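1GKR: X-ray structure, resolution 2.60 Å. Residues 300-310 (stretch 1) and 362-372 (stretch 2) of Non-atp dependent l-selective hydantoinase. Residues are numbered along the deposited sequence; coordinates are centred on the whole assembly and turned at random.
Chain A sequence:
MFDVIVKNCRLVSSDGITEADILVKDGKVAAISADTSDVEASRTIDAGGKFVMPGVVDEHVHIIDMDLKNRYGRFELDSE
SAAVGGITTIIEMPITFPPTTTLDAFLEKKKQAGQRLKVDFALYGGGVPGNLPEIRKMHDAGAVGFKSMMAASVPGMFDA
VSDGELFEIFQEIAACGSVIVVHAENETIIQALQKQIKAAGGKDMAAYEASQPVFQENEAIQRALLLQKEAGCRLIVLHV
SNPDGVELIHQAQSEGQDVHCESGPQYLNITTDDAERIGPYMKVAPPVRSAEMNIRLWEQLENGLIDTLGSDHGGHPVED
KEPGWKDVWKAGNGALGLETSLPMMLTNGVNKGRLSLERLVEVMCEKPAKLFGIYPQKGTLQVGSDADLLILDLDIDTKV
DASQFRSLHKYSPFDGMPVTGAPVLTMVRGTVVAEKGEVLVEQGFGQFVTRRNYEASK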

# COMPACT_ATOMS: atom_id res chain seq x y z
N GLN A 300 -16.46 -10.92 2.96
CA GLN A 300 -15.36 -11.38 2.14
C GLN A 300 -15.74 -12.61 1.34
O GLN A 300 -15.32 -12.78 0.20
CB GLN A 300 -14.15 -11.66 3.03
CG GLN A 300 -13.76 -10.48 3.88
CD GLN A 300 -12.52 -10.74 4.68
OE1 GLN A 300 -12.43 -11.75 5.39
NE2 GLN A 300 -11.54 -9.85 4.58
N LEU A 301 -16.55 -13.48 1.95
CA LEU A 301 -16.97 -14.71 1.29
C LEU A 301 -17.77 -14.39 0.04
O LEU A 301 -17.41 -14.78 -1.07
CB LEU A 301 -17.81 -15.56 2.24
CG LEU A 301 -17.83 -17.08 2.10
CD1 LEU A 301 -19.24 -17.56 2.37
CD2 LEU A 301 -17.39 -17.53 0.73
N GLU A 302 -18.87 -13.67 0.21
CA GLU A 302 -19.73 -13.32 -0.92
C GLU A 302 -19.00 -12.45 -1.93
O GLU A 302 -19.30 -12.50 -3.12
CB GLU A 302 -20.99 -12.61 -0.43
CG GLU A 302 -21.99 -12.18 -1.52
CD GLU A 302 -22.50 -13.32 -2.42
OE1 GLU A 302 -22.78 -14.43 -1.92
OE2 GLU A 302 -22.64 -13.08 -3.64
N ASN A 303 -18.03 -11.68 -1.46
CA ASN A 303 -17.30 -10.80 -2.36
C ASN A 303 -16.12 -11.41 -3.10
O ASN A 303 -15.47 -10.73 -3.90
CB ASN A 303 -16.87 -9.55 -1.61
CG ASN A 303 -18.04 -8.62 -1.34
OD1 ASN A 303 -18.83 -8.33 -2.23
ND2 ASN A 303 -18.16 -8.14 -0.10
N GLY A 304 -15.82 -12.67 -2.84
CA GLY A 304 -14.73 -13.30 -3.56
C GLY A 304 -13.34 -13.32 -2.95
O GLY A 304 -12.41 -13.75 -3.62
N LEU A 305 -13.17 -12.85 -1.71
CA LEU A 305 -11.85 -12.87 -1.09
C LEU A 305 -11.49 -14.23 -0.49
O LEU A 305 -10.33 -14.50 -0.19
CB LEU A 305 -11.74 -11.80 -0.01
CG LEU A 305 -11.54 -10.39 -0.54
CD1 LEU A 305 -12.78 -9.96 -1.28
CD2 LEU A 305 -11.26 -9.45 0.60
N ILE A 306 -12.48 -15.08 -0.32
CA ILE A 306 -12.23 -16.40 0.22
C ILE A 306 -12.33 -17.38 -0.94
O ILE A 306 -13.39 -17.58 -1.50
CB ILE A 306 -13.24 -16.71 1.31
CG1 ILE A 306 -12.97 -15.76 2.48
CG2 ILE A 306 -13.14 -18.17 1.71
CD1 ILE A 306 -13.79 -16.03 3.71
N ASP A 307 -11.21 -17.99 -1.29
CA ASP A 307 -11.16 -18.90 -2.43
C ASP A 307 -11.83 -20.25 -2.31
O ASP A 307 -12.49 -20.69 -3.25
CB ASP A 307 -9.70 -19.09 -2.83
CG ASP A 307 -9.03 -17.78 -3.14
OD1 ASP A 307 -9.43 -17.18 -4.16
OD2 ASP A 307 -8.14 -17.34 -2.37
N THR A 308 -11.67 -20.92 -1.17
CA THR A 308 -12.28 -22.23 -0.99
C THR A 308 -12.80 -22.43 0.43
O THR A 308 -12.40 -21.74 1.37
CB THR A 308 -11.29 -23.37 -1.24
OG1 THR A 308 -10.26 -23.33 -0.24
CG2 THR A 308 -10.66 -23.26 -2.62
N LEU A 309 -13.69 -23.39 0.57
CA LEU A 309 -14.25 -23.73 1.86
C LEU A 309 -13.94 -25.21 2.08
O LEU A 309 -14.13 -26.05 1.19
CB LEU A 309 -15.76 -23.48 1.83
CG LEU A 309 -16.32 -22.38 2.74
CD1 LEU A 309 -15.39 -21.20 2.81
CD2 LEU A 309 -17.69 -21.96 2.24
N GLY A 310 -13.42 -25.54 3.26
CA GLY A 310 -13.09 -26.92 3.58
C GLY A 310 -13.63 -27.17 4.97
O GLY A 310 -13.57 -26.28 5.81
N GLU A 362 -18.87 -22.02 -6.40
CA GLU A 362 -17.52 -21.66 -6.78
C GLU A 362 -16.50 -22.04 -5.71
O GLU A 362 -15.46 -22.64 -6.03
CB GLU A 362 -17.42 -20.16 -7.04
CG GLU A 362 -16.08 -19.75 -7.61
CD GLU A 362 -15.91 -18.25 -7.72
OE1 GLU A 362 -16.28 -17.54 -6.75
OE2 GLU A 362 -15.40 -17.78 -8.77
N VAL A 363 -16.80 -21.71 -4.46
CA VAL A 363 -15.88 -22.01 -3.36
C VAL A 363 -15.94 -23.44 -2.80
O VAL A 363 -14.99 -23.90 -2.15
CB VAL A 363 -16.09 -21.03 -2.19
CG1 VAL A 363 -15.96 -19.61 -2.67
CG2 VAL A 363 -17.43 -21.26 -1.56
N MET A 364 -17.05 -24.15 -3.04
CA MET A 364 -17.20 -25.51 -2.53
C MET A 364 -17.04 -26.59 -3.58
O MET A 364 -16.93 -27.76 -3.23
CB MET A 364 -18.55 -25.68 -1.83
CG MET A 364 -18.62 -24.91 -0.55
SD MET A 364 -20.09 -25.21 0.42
CE MET A 364 -19.55 -26.59 1.42
N CYS A 365 -17.04 -26.20 -4.86
CA CYS A 365 -16.90 -27.19 -5.93
C CYS A 365 -15.83 -26.85 -6.95
O CYS A 365 -14.86 -27.58 -7.11
CB CYS A 365 -18.23 -27.36 -6.66
SG CYS A 365 -19.67 -27.60 -5.60
N GLU A 366 -16.01 -25.74 -7.64
CA GLU A 366 -15.09 -25.34 -8.68
C GLU A 366 -13.64 -25.06 -8.30
O GLU A 366 -12.75 -25.77 -8.77
CB GLU A 366 -15.67 -24.14 -9.43
CG GLU A 366 -16.75 -24.52 -10.42
CD GLU A 366 -17.58 -23.34 -10.89
OE1 GLU A 366 -17.02 -22.24 -11.02
OE2 GLU A 366 -18.80 -23.54 -11.14
N LYS A 367 -13.40 -24.05 -7.46
CA LYS A 367 -12.03 -23.73 -7.09
C LYS A 367 -11.25 -24.88 -6.47
O LYS A 367 -10.11 -25.16 -6.86
CB LYS A 367 -12.00 -22.50 -6.18
CG LYS A 367 -11.60 -21.21 -6.90
CD LYS A 367 -12.03 -19.98 -6.10
CE LYS A 367 -11.52 -18.69 -6.74
NZ LYS A 367 -11.75 -18.72 -8.22
N PRO A 368 -11.83 -25.56 -5.46
CA PRO A 368 -11.01 -26.65 -4.93
C PRO A 368 -10.57 -27.63 -6.04
O PRO A 368 -9.40 -27.98 -6.13
CB PRO A 368 -11.91 -27.28 -3.86
CG PRO A 368 -13.28 -26.66 -4.10
CD PRO A 368 -13.01 -25.31 -4.62
N ALA A 369 -11.49 -28.05 -6.91
CA ALA A 369 -11.14 -28.96 -7.99
C ALA A 369 -10.08 -28.33 -8.88
O ALA A 369 -9.08 -28.96 -9.23
CB ALA A 369 -12.36 -29.31 -8.81
N LYS A 370 -10.32 -27.09 -9.26
CA LYS A 370 -9.38 -26.38 -10.12
C LYS A 370 -7.99 -26.30 -9.50
O LYS A 370 -7.02 -26.72 -10.13
CB LYS A 370 -9.88 -24.96 -10.41
CG LYS A 370 -11.00 -24.92 -11.45
CD LYS A 370 -11.48 -23.50 -11.68
CE LYS A 370 -12.43 -23.42 -12.84
NZ LYS A 370 -12.96 -22.04 -13.02
N LEU A 371 -7.88 -25.79 -8.28
CA LEU A 371 -6.57 -25.67 -7.65
C LEU A 371 -5.76 -26.97 -7.59
O LEU A 371 -4.54 -26.94 -7.69
CB LEU A 371 -6.71 -25.08 -6.25
CG LEU A 371 -7.15 -23.61 -6.25
CD1 LEU A 371 -7.48 -23.18 -4.85
CD2 LEU A 371 -6.05 -22.75 -6.81
N PHE A 372 -6.43 -28.11 -7.44
CA PHE A 372 -5.72 -29.37 -7.35
C PHE A 372 -5.56 -30.11 -8.67
O PHE A 372 -4.93 -31.17 -8.73
CB PHE A 372 -6.38 -30.28 -6.33
CG PHE A 372 -6.07 -29.90 -4.92
CD1 PHE A 372 -4.85 -30.26 -4.36
CD2 PHE A 372 -6.97 -29.14 -4.17
CE1 PHE A 372 -4.54 -29.86 -3.05
CE2 PHE A 372 -6.67 -28.75 -2.87
CZ PHE A 372 -5.46 -29.10 -2.31

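How are the two backbones arranged where they meet? Residues 362-372 are helical, and the segment they meet is the short run from Asp 307 to Leu 309, where the chain has left its own helix and enters a strand. That helix closes with a Schellman motif: Gly 304 takes a positive phi, and the bonds Leu 305 N to Gln 300 O (2.9 Å) and Gly 304 N to Leu 301 O (3.2 Å) turn the chain out of its last turn. Glu 362 scarcely touches the first stretch, but its carbonyl oxygen accepts a bond from Lys 367 N at 2.9 Å, the span of a wider pi-type turn.

Why is Val 363 the centre of the contact? It buries more area here than any other residue, and it uses both backbone and side chain. Its carbonyl is free of the helix's own bonding because of the wide turn and the proline that follows at 368, which has no amide hydrogen to give. Leu 309 N takes up that oxygen, donating a hydrogen bond to Val 363 O at 3.1 Å, the sole hydrogen bond between the stretches. The same oxygen receives a CA-H...O contact from Thr 308 CA at 3.4 Å. Val 363 CG1 lies 4.2 Å from Leu 301 CD2, and Val 363 CG2 lies 3.9 Å from Leu 309 CD2 and 4.4 Å from Leu 301 CD2, so the valine packs against both leucines. The backbones come close at this point, with Thr 308 CA and Val 363 CA 4.3 Å apart.

How does Met 364 extend the apolar patch? Met 364 CG rests 4.0 Å from Leu 309 CB, a van der Waals contact that adds to the one Leu 309 makes with Val 363. Cys 365 and Glu 366, next in sequence, make no contact with the first stretch.

What does the long side chain of Lys 367 do? Its CA-to-CB bond points toward the first stretch, and its aliphatic part runs past Asp 307, with Lys 367 CD 3.0 Å from Asp 307 O and Lys 367 CE 3.6 Å from Asp 307 OD1. These are close carbon-to-oxygen approaches; the charged end instead forms a long salt bridge within its own stretch, Lys 367 NZ to Glu 362 OE2 at 3.8 Å.

Where does the contact finish? The methyl of Thr 308 settles against the helix, its CG2 lying 3.9 Å from Lys 367 CB, 3.7 Å from Pro 368 CD and 3.9 Å from Leu 371 CD1. The threonine hydroxyl is hydrogen-bonded elsewhere in the structure, leaving the methyl to these carbon neighbours.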